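Long-range contacts in ancylostoma secreted protein 2 (PDB 4NUK), which is a secreted hookworm protein of the CAP (cysteine-rich secretory protein) family that binds divalent metal ions: residues G98-M103 and V146-Q151; C84-S89 and S168-V173; Q133-T138 and D187-G192. All coordinates share one frame; numbering follows the deposited sequence.

Interaction 1. Residues G98-M103 and V146-Q151; sequences GENIFM and VGHYTQ. With NI (nickel (II) ion), chain B.
Asn100 and His148 carry this contact, their side chains running past each other in opposite directions with amide and ring planes 62° apart. The Asn100 amide works at both ends. ND2 donates to the backbone O of His148, at 3.1 Å and bent (143° at the hydrogen), while Asn100 OD1 lies 3.1 Å from His148 CD2. A water sits between Asn100 OD1 and Gly147 O, within bonding distance of both. An asparagine suits this buried strand position because one short side chain offers a donor to His148 O and an acceptor to the water that leads on to Gly147. With chi1 at -68°, the His148 ring swings beside its own backbone N, and NE2 meets the nickel ion at 2.5 Å; His88 supplies the second protein ligand. This histidine pair marks the central cleft of the CAP fold, where the same two residues have been seen to hold zinc or copper. Further out, Gln151 points toward the strand, beside Gly98. A second shell surrounds the ligands and probably orients them. Glu125 accepts from the backbone N of both His148 and Tyr149, and Glu99 bonds to His88 ND1 while Asn80, Ser89 and Gln176 bind its other oxygen.

Interaction 2. Residues C84-S89 and S168-V173; sequences CVFKHS and SNMCYV. With NI (nickel (II) ion), chain B.
The backbone of residues 84-89, an irregular loop, passes beside strand 171-178, coming closest at Cys84 and Tyr172, whose CA atoms are 6.8 Å apart, and bending at Phe86 in an inverse gamma turn. Tyr172 reaches from the strand and brings its hydroxyl to the inner side of this bend. Its OH lies 3.1 Å from Val85 O and accepts a weak but nearly straight bond from Lys87 N (3.4 Å, 164°); its stronger partner is Asn80, whose OD1 it meets while Asn80 ND2 binds Lys87 O. A tyrosine suits the place because its ring is buried yet its hydroxyl reaches the polar backbone of the loop. Phe86 meets that ring obliquely, planes at 55°, with CD1 3.7 Å from Tyr172 CE1. Met170, its chain extended beyond CG (chi2 179°), slides its flexible thioether against the loop: CE rests 3.7 Å from the carbonyl carbon of Cys84, and SD approaches Phe86 CB at 4.3 Å. At one end of the loop Cys84 is tied to Cys167 by a disulfide; toward the other, His88 NE2 binds the nickel ion at 2.3 Å. The loop leads from helix 71-81 to strand 98-104, whose Ile101 and Met103 pack against Phe86, while Val173 packs onto helix 111-123.

Interaction 3. Residues Q133-T138 and D187-G192; sequences QNLKLT and DIYEKG
Leu135 pushes its CD1 methyl onto the face of the Tyr189 ring, and around this CH-pi contact the two loops pack closely. The methyl carbon sits over the centre of the ring, with Leu135 CD1 3.3 Å from the Tyr189 centroid and 15° off the normal. Tyr189 presents that face with chi1 at 55°, which places its ring between the backbone N and the carbonyl carbon, and the ring is anchored at its far end, where OH bonds to Pro59 O. Leucine is apt here because one branch, CD1, can cap a ring face while Leu135 CB still meets Ile188 CD1, at 4.1 Å. The backbone joins in: Leu135 O accepts from Ile188 N (2.9 Å, 159°) and also receives a CA-H...O contact from Asp187 CA, at 3.3 Å. Lys136 and Asp187 form a single beta bridge, so the loops pair for one step without forming a sheet.

The solvent side is looser and more polar. Lys191, bent at chi2 and chi3, carries its aliphatic part across Leu135, with CG 3.7 Å from Leu135 CD1, then sends NZ to Gln133 O at 2.7 Å, above the carbonyl plane. A lysine can thus shield the leucine while its ammonium group stays at the surface. Asp187 OD1 lies 3.6 Å from Lys136 CB, but 6.4 Å from Lys136 NZ, an attraction that is probably weak. Asn134 OD1 accepts from Lys136 N in an Asx turn that encloses Leu135.

Residues 133-138 lie in the loop between helix 125-128 and helix 139-143, with Thr138 at the N-cap of the latter. Residues 187-192 follow strand 171-178 on the way to strand 201-202; they bond through their backbone to Lys60 and Ala62, while Ile188 also packs on Thr150 of helix 147-152.

Overall arrangement
Interaction 1 is the buried one, about 6 Å from the centre of the chain to its own centre, whereas the centres of interactions 2 and 3 lie about 17 and 16 Å out, on opposite sides of it. Interactions 1 and 2 share the sheet, through the adjacent strands 98-104 and 171-178, and each gives one histidine to the same nickel ion. Their chemistry differs: amide, water and metal bonds near the centre, against aromatic and thioether packing beside a disulfide-anchored loop. Interaction 3 joins loops without regular structure, mixing a methyl-on-ring contact with surface lysines. It touches interaction 1 by apolar packing, but not interaction 2.

Interaction 1. Residues G98-M103 and V146-Q151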
ATOM      1  N   GLY A  98       4.478   8.435   0.975  1.00 11.26           N
ATOM      2  CA  GLY A  98       3.614   8.191  -0.169  1.00 11.77           C
ATOM      3  C   GLY A  98       2.164   8.190   0.291  1.00 12.76           C
ATOM      4  O   GLY A  98       1.912   8.315   1.480  1.00 11.69           O
ATOM      5  N   GLU A  99       1.220   8.036  -0.636  1.00  9.36           N
ATOM      6  CA  GLU A  99      -0.191   8.112  -0.298  1.00 11.28           C
ATOM      7  C   GLU A  99      -1.057   7.376  -1.308  1.00 15.74           C
ATOM      8  O   GLU A  99      -0.871   7.522  -2.525  1.00 16.80           O
ATOM      9  CB  GLU A  99      -0.651   9.566  -0.238  1.00 11.65           C
ATOM     10  CG  GLU A  99      -2.073   9.753   0.311  1.00 12.59           C
ATOM     11  CD  GLU A  99      -2.454  11.222   0.401  1.00 14.56           C
ATOM     12  OE1 GLU A  99      -2.662  11.832  -0.673  1.00 14.72           O
ATOM     13  OE2 GLU A  99      -2.496  11.775   1.531  1.00 12.05           O
ATOM     14  N   ASN A 100      -1.993   6.578  -0.795  1.00 11.24           N
ATOM     15  CA  ASN A 100      -3.035   5.987  -1.611  1.00 15.90           C
ATOM     16  C   ASN A 100      -4.367   6.518  -1.106  1.00 14.80           C
ATOM     17  O   ASN A 100      -4.532   6.711   0.102  1.00 13.72           O
ATOM     18  CB  ASN A 100      -3.025   4.449  -1.537  1.00 13.28           C
ATOM     19  CG  ASN A 100      -1.954   3.815  -2.406  1.00 17.60           C
ATOM     20  OD1 ASN A 100      -1.364   4.465  -3.280  1.00 15.83           O
ATOM     21  ND2 ASN A 100      -1.687   2.527  -2.162  1.00 16.13           N
ATOM     22  N   ILE A 101      -5.312   6.767  -2.018  1.00 15.91           N
ATOM     23  CA  ILE A 101      -6.661   7.162  -1.605  1.00 13.35           C
ATOM     24  C   ILE A 101      -7.754   6.333  -2.235  1.00 15.42           C
ATOM     25  O   ILE A 101      -7.573   5.740  -3.293  1.00 16.70           O
ATOM     26  CB  ILE A 101      -6.975   8.671  -1.798  1.00 12.97           C
ATOM     27  CG1 ILE A 101      -7.148   9.052  -3.263  1.00 19.18           C
ATOM     28  CG2 ILE A 101      -5.951   9.557  -1.100  1.00 12.92           C
ATOM     29  CD1 ILE A 101      -7.566  10.533  -3.421  1.00 19.05           C
ATOM     30  N   PHE A 102      -8.899   6.298  -1.566  1.00 15.55           N
ATOM     31  CA  PHE A 102     -10.015   5.483  -2.012  1.00 15.88           C
ATOM     32  C   PHE A 102     -11.289   5.981  -1.379  1.00 19.47           C
ATOM     33  O   PHE A 102     -11.285   6.445  -0.235  1.00 18.95           O
ATOM     34  CB  PHE A 102      -9.785   4.035  -1.583  1.00 18.31           C
ATOM     35  CG  PHE A 102     -10.964   3.120  -1.822  1.00 16.52           C
ATOM     36  CD1 PHE A 102     -11.149   2.518  -3.057  1.00 20.56           C
ATOM     37  CD2 PHE A 102     -11.841   2.823  -0.799  1.00 14.84           C
ATOM     38  CE1 PHE A 102     -12.218   1.664  -3.272  1.00 22.67           C
ATOM     39  CE2 PHE A 102     -12.900   1.974  -0.997  1.00 20.29           C
ATOM     40  CZ  PHE A 102     -13.095   1.389  -2.241  1.00 19.83           C
ATOM     41  N   MET A 103     -12.386   5.867  -2.115  1.00 19.53           N
ATOM     42  CA  MET A 103     -13.692   6.124  -1.538  1.00 20.44           C
ATOM     43  C   MET A 103     -14.725   5.053  -1.890  1.00 23.18           C
ATOM     44  O   MET A 103     -14.703   4.470  -2.967  1.00 24.32           O
ATOM     45  CB  MET A 103     -14.210   7.514  -1.924  1.00 19.01           C
ATOM     46  CG  MET A 103     -14.435   7.731  -3.404  1.00 18.80           C
ATOM     47  SD  MET A 103     -15.875   8.791  -3.709  1.00 24.03           S
ATOM     48  CE  MET A 103     -17.188   7.598  -3.492  1.00 26.41           C
ATOM     49  N   VAL A 146      -0.900   2.603 -12.470  1.00 23.00           N
ATOM     50  CA  VAL A 146      -0.853   1.534 -11.474  1.00 20.72           C
ATOM     51  C   VAL A 146      -0.141   1.975 -10.200  1.00 20.19           C
ATOM     52  O   VAL A 146       0.451   1.149  -9.502  1.00 23.40           O
ATOM     53  CB  VAL A 146      -0.124   0.284 -12.005  1.00 20.51           C
ATOM     54  CG1 VAL A 146      -0.897  -0.333 -13.144  1.00 20.74           C
ATOM     55  CG2 VAL A 146       1.289   0.639 -12.431  1.00 16.63           C
ATOM     56  N   GLY A 147      -0.204   3.267  -9.902  1.00 17.62           N
ATOM     57  CA  GLY A 147       0.596   3.849  -8.842  1.00 15.36           C
ATOM     58  C   GLY A 147       0.142   3.504  -7.436  1.00 21.85           C
ATOM     59  O   GLY A 147       0.848   3.748  -6.450  1.00 20.27           O
ATOM     60  N   HIS A 148      -1.048   2.945  -7.323  1.00 22.57           N
ATOM     61  CA  HIS A 148      -1.521   2.562  -6.006  1.00 20.81           C
ATOM     62  C   HIS A 148      -1.027   1.174  -5.696  1.00 18.44           C
ATOM     63  O   HIS A 148      -0.656   0.877  -4.564  1.00 19.43           O
ATOM     64  CB  HIS A 148      -3.038   2.651  -5.939  1.00 22.84           C
ATOM     65  CG  HIS A 148      -3.552   4.057  -6.019  1.00 28.27           C
ATOM     66  ND1 HIS A 148      -4.859   4.361  -6.330  1.00 28.17           N
ATOM     67  CD2 HIS A 148      -2.928   5.241  -5.823  1.00 22.21           C
ATOM     68  CE1 HIS A 148      -5.015   5.671  -6.331  1.00 25.95           C
ATOM     69  NE2 HIS A 148      -3.859   6.228  -6.027  1.00 26.65           N
ATOM     70  N   TYR A 149      -1.021   0.325  -6.714  1.00 17.67           N
ATOM     71  CA  TYR A 149      -0.404  -0.985  -6.593  1.00 17.96           C
ATOM     72  C   TYR A 149       1.092  -0.858  -6.319  1.00 18.18           C
ATOM     73  O   TYR A 149       1.607  -1.487  -5.399  1.00 20.82           O
ATOM     74  CB  TYR A 149      -0.630  -1.823  -7.859  1.00 20.34           C
ATOM     75  CG  TYR A 149       0.345  -2.971  -7.985  1.00 17.81           C
ATOM     76  CD1 TYR A 149       0.168  -4.143  -7.261  1.00 16.72           C
ATOM     77  CD2 TYR A 149       1.456  -2.867  -8.807  1.00 20.55           C
ATOM     78  CE1 TYR A 149       1.064  -5.183  -7.356  1.00 18.89           C
ATOM     79  CE2 TYR A 149       2.363  -3.904  -8.921  1.00 20.85           C
ATOM     80  CZ  TYR A 149       2.166  -5.061  -8.192  1.00 23.01           C
ATOM     81  OH  TYR A 149       3.066  -6.093  -8.308  1.00 20.50           O
ATOM     82  N   THR A 150       1.794  -0.052  -7.116  1.00 18.17           N
ATOM     83  CA  THR A 150       3.248   0.038  -6.983  1.00 18.95           C
ATOM     84  C   THR A 150       3.644   0.524  -5.586  1.00 18.93           C
ATOM     85  O   THR A 150       4.637   0.082  -5.040  1.00 20.64           O
ATOM     86  CB  THR A 150       3.905   0.911  -8.071  1.00 16.94           C
ATOM     87  OG1 THR A 150       3.386   2.237  -8.001  1.00 16.24           O
ATOM     88  CG2 THR A 150       3.634   0.337  -9.477  1.00 20.36           C
ATOM     89  N   GLN A 151       2.857   1.415  -5.004  1.00 16.04           N
ATOM     90  CA  GLN A 151       3.140   1.879  -3.661  1.00 17.85           C
ATOM     91  C   GLN A 151       2.846   0.784  -2.634  1.00 18.07           C
ATOM     92  O   GLN A 151       3.507   0.695  -1.597  1.00 16.62           O
ATOM     93  CB  GLN A 151       2.371   3.170  -3.345  1.00 14.39           C
ATOM     94  CG  GLN A 151       2.575   3.711  -1.925  1.00 15.20           C
ATOM     95  CD  GLN A 151       4.035   4.014  -1.566  1.00 14.91           C
ATOM     96  OE1 GLN A 151       4.754   3.150  -1.062  1.00 13.55           O
ATOM     97  NE2 GLN A 151       4.463   5.257  -1.792  1.00 14.16           N
TER
HETATM   98 NI    NI B 300      -3.039   8.355  -6.934  1.00 38.58          NI
HETATM   99  O   HOH W   1       0.623   5.840  -4.432  1.00 13.96           O

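Interaction 2. Residues C84-S89 and S168-V173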
ATOM      1  N   CYS A  84     -12.256  15.535   4.283  1.00 15.89           N
ATOM      2  CA  CYS A  84     -13.378  15.023   3.504  1.00 21.93           C
ATOM      3  C   CYS A  84     -13.438  15.601   2.083  1.00 20.59           C
ATOM      4  O   CYS A  84     -14.495  16.008   1.609  1.00 23.75           O
ATOM      5  CB  CYS A  84     -14.706  15.255   4.258  1.00 18.86           C
ATOM      6  SG  CYS A  84     -14.944  14.140   5.682  1.00 23.23           S
ATOM      7  N   VAL A  85     -12.290  15.649   1.420  1.00 17.54           N
ATOM      8  CA  VAL A  85     -12.233  15.984   0.011  1.00 18.03           C
ATOM      9  C   VAL A  85     -11.397  14.943  -0.725  1.00 20.13           C
ATOM     10  O   VAL A  85     -10.269  14.647  -0.319  1.00 20.51           O
ATOM     11  CB  VAL A  85     -11.647  17.378  -0.214  1.00 17.38           C
ATOM     12  CG1 VAL A  85     -11.023  17.461  -1.587  1.00 21.56           C
ATOM     13  CG2 VAL A  85     -12.729  18.416  -0.071  1.00 18.27           C
ATOM     14  N   PHE A  86     -11.943  14.373  -1.796  1.00 20.96           N
ATOM     15  CA  PHE A  86     -11.240  13.290  -2.491  1.00 18.64           C
ATOM     16  C   PHE A  86     -10.062  13.849  -3.281  1.00 17.69           C
ATOM     17  O   PHE A  86     -10.180  14.158  -4.460  1.00 18.74           O
ATOM     18  CB  PHE A  86     -12.185  12.473  -3.383  1.00 17.28           C
ATOM     19  CG  PHE A  86     -11.589  11.183  -3.881  1.00 16.28           C
ATOM     20  CD1 PHE A  86     -11.637  10.039  -3.111  1.00 19.88           C
ATOM     21  CD2 PHE A  86     -10.977  11.113  -5.114  1.00 19.79           C
ATOM     22  CE1 PHE A  86     -11.080   8.838  -3.571  1.00 18.63           C
ATOM     23  CE2 PHE A  86     -10.427   9.914  -5.577  1.00 21.30           C
ATOM     24  CZ  PHE A  86     -10.489   8.778  -4.805  1.00 15.15           C
ATOM     25  N   LYS A  87      -8.921  13.984  -2.613  1.00 20.06           N
ATOM     26  CA  LYS A  87      -7.772  14.637  -3.223  1.00 20.29           C
ATOM     27  C   LYS A  87      -6.483  14.130  -2.597  1.00 18.93           C
ATOM     28  O   LYS A  87      -6.398  13.966  -1.381  1.00 17.61           O
ATOM     29  CB  LYS A  87      -7.886  16.150  -3.033  1.00 18.30           C
ATOM     30  CG  LYS A  87      -6.760  16.944  -3.650  1.00 24.75           C
ATOM     31  CD  LYS A  87      -7.059  18.452  -3.614  1.00 25.50           C
ATOM     32  CE  LYS A  87      -5.792  19.293  -3.845  1.00 34.57           C
ATOM     33  NZ  LYS A  87      -5.147  19.096  -5.187  1.00 39.16           N
ATOM     34  N   HIS A  88      -5.476  13.871  -3.420  1.00 17.86           N
ATOM     35  CA  HIS A  88      -4.172  13.569  -2.863  1.00 18.75           C
ATOM     36  C   HIS A  88      -3.684  14.795  -2.099  1.00 19.11           C
ATOM     37  O   HIS A  88      -3.885  15.918  -2.548  1.00 16.69           O
ATOM     38  CB  HIS A  88      -3.186  13.175  -3.956  1.00 18.38           C
ATOM     39  CG  HIS A  88      -3.238  11.721  -4.299  1.00 23.78           C
ATOM     40  ND1 HIS A  88      -2.880  10.735  -3.404  1.00 20.05           N
ATOM     41  CD2 HIS A  88      -3.634  11.085  -5.425  1.00 19.58           C
ATOM     42  CE1 HIS A  88      -3.048   9.552  -3.965  1.00 16.72           C
ATOM     43  NE2 HIS A  88      -3.508   9.736  -5.189  1.00 27.30           N
ATOM     44  N   SER A  89      -3.092  14.589  -0.922  1.00 15.89           N
ATOM     45  CA  SER A  89      -2.553  15.711  -0.155  1.00 16.62           C
ATOM     46  C   SER A  89      -1.324  16.262  -0.874  1.00 19.07           C
ATOM     47  O   SER A  89      -0.743  15.570  -1.716  1.00 19.57           O
ATOM     48  CB  SER A  89      -2.194  15.267   1.257  1.00 14.20           C
ATOM     49  OG  SER A  89      -1.271  14.190   1.231  1.00 16.60           O
ATOM     50  N   SER A 168     -19.651  13.224   4.525  1.00 34.04           N
ATOM     51  CA  SER A 168     -21.024  13.464   4.112  1.00 38.14           C
ATOM     52  C   SER A 168     -21.383  12.566   2.960  1.00 32.04           C
ATOM     53  O   SER A 168     -22.392  11.877   2.992  1.00 37.58           O
ATOM     54  CB  SER A 168     -21.208  14.909   3.657  1.00 36.15           C
ATOM     55  OG  SER A 168     -21.145  15.791   4.762  1.00 54.10           O
ATOM     56  N   ASN A 169     -20.540  12.582   1.941  1.00 30.96           N
ATOM     57  CA  ASN A 169     -20.898  12.008   0.655  1.00 32.67           C
ATOM     58  C   ASN A 169     -20.026  10.839   0.234  1.00 30.45           C
ATOM     59  O   ASN A 169     -20.006  10.474  -0.944  1.00 37.48           O
ATOM     60  CB  ASN A 169     -20.853  13.098  -0.413  1.00 35.13           C
ATOM     61  CG  ASN A 169     -19.538  13.867  -0.404  1.00 37.60           C
ATOM     62  OD1 ASN A 169     -19.366  14.841  -1.140  1.00 41.03           O
ATOM     63  ND2 ASN A 169     -18.604  13.428   0.425  1.00 33.21           N
ATOM     64  N   MET A 170     -19.310  10.250   1.187  1.00 26.01           N
ATOM     65  CA  MET A 170     -18.424   9.131   0.876  1.00 29.71           C
ATOM     66  C   MET A 170     -17.809   8.586   2.135  1.00 24.24           C
ATOM     67  O   MET A 170     -17.705   9.285   3.130  1.00 22.69           O
ATOM     68  CB  MET A 170     -17.273   9.574  -0.040  1.00 24.76           C
ATOM     69  CG  MET A 170     -16.255  10.473   0.659  1.00 21.80           C
ATOM     70  SD  MET A 170     -14.879  10.977  -0.377  1.00 23.89           S
ATOM     71  CE  MET A 170     -14.318  12.430   0.476  1.00 21.24           C
ATOM     72  N   CYS A 171     -17.400   7.328   2.082  1.00 27.41           N
ATOM     73  CA  CYS A 171     -16.487   6.803   3.077  1.00 25.70           C
ATOM     74  C   CYS A 171     -15.081   6.977   2.492  1.00 22.26           C
ATOM     75  O   CYS A 171     -14.767   6.415   1.446  1.00 16.28           O
ATOM     76  CB  CYS A 171     -16.789   5.348   3.368  1.00 21.81           C
ATOM     77  SG  CYS A 171     -15.663   4.619   4.560  1.00 28.21           S
ATOM     78  N   TYR A 172     -14.258   7.781   3.160  1.00 16.22           N
ATOM     79  CA  TYR A 172     -13.010   8.247   2.587  1.00 16.20           C
ATOM     80  C   TYR A 172     -11.827   7.619   3.306  1.00 18.32           C
ATOM     81  O   TYR A 172     -11.647   7.783   4.518  1.00 17.64           O
ATOM     82  CB  TYR A 172     -12.955   9.781   2.614  1.00 16.70           C
ATOM     83  CG  TYR A 172     -11.733  10.416   1.973  1.00 16.15           C
ATOM     84  CD1 TYR A 172     -11.235   9.968   0.751  1.00 14.93           C
ATOM     85  CD2 TYR A 172     -11.101  11.495   2.579  1.00 17.02           C
ATOM     86  CE1 TYR A 172     -10.123  10.570   0.171  1.00 12.92           C
ATOM     87  CE2 TYR A 172      -9.995  12.100   2.014  1.00 16.23           C
ATOM     88  CZ  TYR A 172      -9.504  11.633   0.814  1.00 17.59           C
ATOM     89  OH  TYR A 172      -8.398  12.248   0.275  1.00 14.30           O
ATOM     90  N   VAL A 173     -11.027   6.894   2.530  1.00 18.12           N
ATOM     91  CA  VAL A 173      -9.907   6.111   3.031  1.00 15.78           C
ATOM     92  C   VAL A 173      -8.588   6.674   2.506  1.00 14.82           C
ATOM     93  O   VAL A 173      -8.396   6.822   1.306  1.00 17.19           O
ATOM     94  CB  VAL A 173     -10.030   4.635   2.558  1.00 19.24           C
ATOM     95  CG1 VAL A 173      -8.851   3.794   3.035  1.00 16.90           C
ATOM     96  CG2 VAL A 173     -11.364   4.020   3.009  1.00 17.50           C
TER
HETATM   97 NI    NI B 300      -3.039   8.355  -6.934  1.00 38.58          NI

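Interaction 3. Residues Q133-T138 and D187-G192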
ATOM      1  N   GLN A 133       7.387  -7.098 -16.544  1.00 26.89           N
ATOM      2  CA  GLN A 133       8.524  -7.727 -15.884  1.00 30.05           C
ATOM      3  C   GLN A 133       9.585  -6.691 -15.528  1.00 27.15           C
ATOM      4  O   GLN A 133      10.446  -6.933 -14.685  1.00 25.56           O
ATOM      5  CB  GLN A 133       9.118  -8.820 -16.781  1.00 32.80           C
ATOM      6  CG  GLN A 133       8.227 -10.048 -16.932  1.00 35.54           C
ATOM      7  CD  GLN A 133       8.257 -10.936 -15.698  1.00 40.05           C
ATOM      8  OE1 GLN A 133       9.326 -11.244 -15.164  1.00 37.02           O
ATOM      9  NE2 GLN A 133       7.081 -11.348 -15.235  1.00 35.08           N
ATOM     10  N   ASN A 134       9.513  -5.537 -16.185  1.00 23.89           N
ATOM     11  CA  ASN A 134      10.451  -4.449 -15.944  1.00 27.89           C
ATOM     12  C   ASN A 134       9.890  -3.443 -14.924  1.00 25.12           C
ATOM     13  O   ASN A 134       9.088  -2.573 -15.265  1.00 22.84           O
ATOM     14  CB  ASN A 134      10.806  -3.751 -17.258  1.00 20.59           C
ATOM     15  CG  ASN A 134      12.010  -2.863 -17.127  1.00 27.57           C
ATOM     16  OD1 ASN A 134      12.191  -2.200 -16.106  1.00 27.72           O
ATOM     17  ND2 ASN A 134      12.864  -2.860 -18.147  1.00 29.66           N
ATOM     18  N   LEU A 135      10.344  -3.559 -13.683  1.00 23.17           N
ATOM     19  CA  LEU A 135       9.746  -2.839 -12.561  1.00 26.61           C
ATOM     20  C   LEU A 135      10.251  -1.412 -12.368  1.00 23.83           C
ATOM     21  O   LEU A 135      10.030  -0.805 -11.322  1.00 26.89           O
ATOM     22  CB  LEU A 135       9.965  -3.629 -11.274  1.00 18.90           C
ATOM     23  CG  LEU A 135       9.470  -5.056 -11.374  1.00 19.70           C
ATOM     24  CD1 LEU A 135       9.602  -5.726 -10.035  1.00 19.70           C
ATOM     25  CD2 LEU A 135       8.027  -5.054 -11.867  1.00 20.14           C
ATOM     26  N   LYS A 136      10.945  -0.881 -13.356  1.00 22.31           N
ATOM     27  CA  LYS A 136      11.432   0.480 -13.258  1.00 23.07           C
ATOM     28  C   LYS A 136      10.283   1.444 -13.488  1.00 22.84           C
ATOM     29  O   LYS A 136       9.553   1.317 -14.462  1.00 25.92           O
ATOM     30  CB  LYS A 136      12.531   0.715 -14.283  1.00 23.34           C
ATOM     31  CG  LYS A 136      13.110   2.119 -14.273  1.00 28.47           C
ATOM     32  CD  LYS A 136      14.251   2.193 -15.276  1.00 26.08           C
ATOM     33  CE  LYS A 136      14.995   3.501 -15.236  1.00 26.49           C
ATOM     34  NZ  LYS A 136      16.194   3.396 -16.112  1.00 44.31           N
ATOM     35  N   LEU A 137      10.120   2.411 -12.591  1.00 25.59           N
ATOM     36  CA  LEU A 137       9.037   3.378 -12.708  1.00 23.92           C
ATOM     37  C   LEU A 137       9.373   4.469 -13.726  1.00 28.15           C
ATOM     38  O   LEU A 137       9.927   5.519 -13.390  1.00 29.89           O
ATOM     39  CB  LEU A 137       8.715   3.976 -11.345  1.00 21.75           C
ATOM     40  CG  LEU A 137       7.604   5.017 -11.283  1.00 23.18           C
ATOM     41  CD1 LEU A 137       6.414   4.594 -12.138  1.00 28.56           C
ATOM     42  CD2 LEU A 137       7.182   5.249  -9.844  1.00 18.90           C
ATOM     43  N   THR A 138       9.037   4.206 -14.980  1.00 27.25           N
ATOM     44  CA  THR A 138       9.311   5.141 -16.057  1.00 24.70           C
ATOM     45  C   THR A 138       8.107   6.043 -16.226  1.00 28.65           C
ATOM     46  O   THR A 138       7.053   5.799 -15.628  1.00 31.17           O
ATOM     47  CB  THR A 138       9.514   4.397 -17.392  1.00 30.37           C
ATOM     48  OG1 THR A 138       8.383   3.550 -17.636  1.00 27.27           O
ATOM     49  CG2 THR A 138      10.786   3.550 -17.371  1.00 21.56           C
ATOM     50  N   ASP A 187      13.259   1.269  -9.221  1.00 23.09           N
ATOM     51  CA  ASP A 187      12.548   0.003  -9.287  1.00 23.72           C
ATOM     52  C   ASP A 187      11.556  -0.118  -8.153  1.00 21.05           C
ATOM     53  O   ASP A 187      11.835   0.305  -7.040  1.00 21.28           O
ATOM     54  CB  ASP A 187      13.533  -1.169  -9.240  1.00 25.16           C
ATOM     55  CG  ASP A 187      14.487  -1.161 -10.408  1.00 24.93           C
ATOM     56  OD1 ASP A 187      14.255  -0.388 -11.354  1.00 24.35           O
ATOM     57  OD2 ASP A 187      15.468  -1.923 -10.386  1.00 35.05           O
ATOM     58  N   ILE A 188      10.400  -0.711  -8.431  1.00 22.37           N
ATOM     59  CA  ILE A 188       9.431  -0.988  -7.379  1.00 18.30           C
ATOM     60  C   ILE A 188      10.080  -1.961  -6.393  1.00 21.34           C
ATOM     61  O   ILE A 188      10.103  -1.727  -5.196  1.00 21.75           O
ATOM     62  CB  ILE A 188       8.166  -1.616  -7.954  1.00 17.09           C
ATOM     63  CG1 ILE A 188       7.595  -0.736  -9.069  1.00 17.45           C
ATOM     64  CG2 ILE A 188       7.153  -1.838  -6.876  1.00 14.48           C
ATOM     65  CD1 ILE A 188       6.664  -1.490 -10.015  1.00 15.94           C
ATOM     66  N   TYR A 189      10.625  -3.053  -6.910  1.00 22.50           N
ATOM     67  CA  TYR A 189      11.396  -3.964  -6.077  1.00 21.28           C
ATOM     68  C   TYR A 189      12.499  -4.692  -6.871  1.00 28.52           C
ATOM     69  O   TYR A 189      12.457  -4.777  -8.104  1.00 27.08           O
ATOM     70  CB  TYR A 189      10.476  -4.941  -5.316  1.00 24.12           C
ATOM     71  CG  TYR A 189       9.532  -5.747  -6.178  1.00 20.93           C
ATOM     72  CD1 TYR A 189       9.919  -6.965  -6.697  1.00 24.42           C
ATOM     73  CD2 TYR A 189       8.255  -5.296  -6.456  1.00 19.94           C
ATOM     74  CE1 TYR A 189       9.065  -7.716  -7.483  1.00 24.31           C
ATOM     75  CE2 TYR A 189       7.394  -6.032  -7.246  1.00 21.47           C
ATOM     76  CZ  TYR A 189       7.811  -7.244  -7.764  1.00 23.83           C
ATOM     77  OH  TYR A 189       6.974  -8.004  -8.549  1.00 21.54           O
ATOM     78  N   GLU A 190      13.509  -5.174  -6.150  1.00 33.48           N
ATOM     79  CA  GLU A 190      14.575  -5.973  -6.738  1.00 31.81           C
ATOM     80  C   GLU A 190      14.021  -7.350  -7.071  1.00 26.54           C
ATOM     81  O   GLU A 190      13.418  -8.008  -6.229  1.00 23.92           O
ATOM     82  CB  GLU A 190      15.749  -6.095  -5.768  1.00 30.02           C
ATOM     83  CG  GLU A 190      16.698  -7.235  -6.088  1.00 34.00           C
ATOM     84  CD  GLU A 190      18.162  -6.791  -6.148  1.00 49.71           C
ATOM     85  OE1 GLU A 190      18.672  -6.272  -5.122  1.00 40.07           O
ATOM     86  OE2 GLU A 190      18.796  -6.963  -7.224  1.00 46.93           O
ATOM     87  N   LYS A 191      14.208  -7.774  -8.313  1.00 27.67           N
ATOM     88  CA  LYS A 191      13.694  -9.066  -8.741  1.00 28.75           C
ATOM     89  C   LYS A 191      14.627 -10.212  -8.344  1.00 24.42           C
ATOM     90  O   LYS A 191      15.844 -10.047  -8.260  1.00 25.36           O
ATOM     91  CB  LYS A 191      13.421  -9.060 -10.249  1.00 21.92           C
ATOM     92  CG  LYS A 191      12.168  -8.294 -10.632  1.00 24.51           C
ATOM     93  CD  LYS A 191      12.339  -7.575 -11.982  1.00 30.07           C
ATOM     94  CE  LYS A 191      12.882  -8.505 -13.040  1.00 26.49           C
ATOM     95  NZ  LYS A 191      12.945  -7.848 -14.354  1.00 23.27           N
ATOM     96  N   GLY A 192      14.039 -11.374  -8.101  1.00 23.21           N
ATOM     97  CA  GLY A 192      14.802 -12.557  -7.763  1.00 26.91           C
ATOM     98  C   GLY A 192      14.003 -13.492  -6.889  1.00 29.87           C
ATOM     99  O   GLY A 192      12.841 -13.214  -6.573  1.00 25.99           O
TER